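Local coordinates for glycerophosphoryl diester phosphodiesterase (Parabacteroides distasonis, PDB 3MZ2), which hydrolyses glycerophosphodiesters, probably releasing glycerol 3-phosphate and an alcohol, at the interface of chains A and B. Coordinates in Å, arbitrary orientation; residue numbers count along the deposited sequence, not the author numbering. Chains: chain A/B, Glycerophosphoryl diester phosphodiesterase.

The interface of chains A and B. Residues chain A 166, 168; chain B 166, 168.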
ATOM      1  N   ASP A 166       1.530  -3.287  11.206  1.00 14.13           N
ATOM      2  CA  ASP A 166       1.857  -2.685  12.502  0.50 13.75           C
ATOM      3  C   ASP A 166       0.761  -2.997  13.501  1.00 13.70           C
ATOM      4  O   ASP A 166      -0.276  -3.610  13.164  1.00 12.06           O
ATOM      5  CB  ASP A 166       2.115  -1.157  12.390  0.50 14.23           C
ATOM      6  CG  ASP A 166       0.845  -0.344  12.176  0.50 15.44           C
ATOM      7  OD1 ASP A 166      -0.195  -0.930  11.827  0.50 16.24           O
ATOM      8  OD2 ASP A 166       0.900   0.896  12.350  0.50 18.38           O
ATOM      9  N   ALA A 168      -1.321  -1.021  15.238  1.00 13.94           N
ATOM     10  CA  ALA A 168      -2.583  -0.291  15.065  1.00 14.53           C
ATOM     11  C   ALA A 168      -3.506  -0.944  14.023  1.00 14.29           C
ATOM     12  O   ALA A 168      -4.710  -0.970  14.233  1.00 13.60           O
ATOM     13  CB  ALA A 168      -2.307   1.142  14.705  1.00 13.66           C
TER
ATOM     14  N   ASP B 166      -3.099   7.067   9.642  1.00 13.92           N
ATOM     15  CA  ASP B 166      -3.584   6.987  11.008  0.60 14.62           C
ATOM     16  C   ASP B 166      -2.586   7.602  11.995  1.00 13.93           C
ATOM     17  O   ASP B 166      -1.494   8.055  11.613  1.00 13.34           O
ATOM     18  CB  ASP B 166      -3.923   5.533  11.399  0.60 15.10           C
ATOM     19  CG  ASP B 166      -2.697   4.655  11.575  0.60 15.56           C
ATOM     20  OD1 ASP B 166      -1.560   5.110  11.330  0.60 17.44           O
ATOM     21  OD2 ASP B 166      -2.896   3.477  11.903  0.60 16.83           O
ATOM     22  N   ALA B 168      -0.873   6.357  14.485  1.00 14.75           N
ATOM     23  CA  ALA B 168       0.342   5.622  14.715  1.00 15.40           C
ATOM     24  C   ALA B 168       1.439   5.978  13.703  1.00 14.74           C
ATOM     25  O   ALA B 168       2.632   6.102  14.078  1.00 13.78           O
ATOM     26  CB  ALA B 168       0.064   4.096  14.685  1.00 15.71           C
TER
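The amino-terminal end of helix 167-176, in a TIM-barrel enzyme of the glycerophosphodiester phosphodiesterase family, meets its twin at a two-fold symmetric interface; the structure alone does not show whether this dimer forms in the cell. This patch of the larger interface hides 83 Å². A:Ala168 and B:Ala168, both in the first turn of their helices, meet methyl to methyl, CB to CB 3.8 Å apart. Beside this pair lie the carboxylates of A:Asp166 and B:Asp166, from the residue just ahead of each helix. Each methyl reaches across to the opposite carboxylate: CB of A:Ala168 lies 3.7 Å from OD2 of B:Asp166, and CB of B:Ala168 lies 4.0 Å from OD2 of A:Asp166. The two methyls and the two OD2 atoms thus form a compact cluster astride the two-fold axis, with both oxygens on the same side of the methyl pair. In A:Asp166, CG sits between the backbone N and carbonyl carbon (chi1 74°), which folds the carboxylate back over the start of its own helix and turns OD2 to the partner. OD1 turns towards its own helix, 3.6 Å from the backbone N of A:Ala168, a position like that of an N-cap but long for a hydrogen bond. Placed at the amino-terminal end of the helix, each carboxylate may be stabilised by the helix dipole. That could offset the nearness of the two acids, whose OD2 atoms, A:Asp166 to B:Asp166, are 4.6 Å apart and would repel if both are ionised.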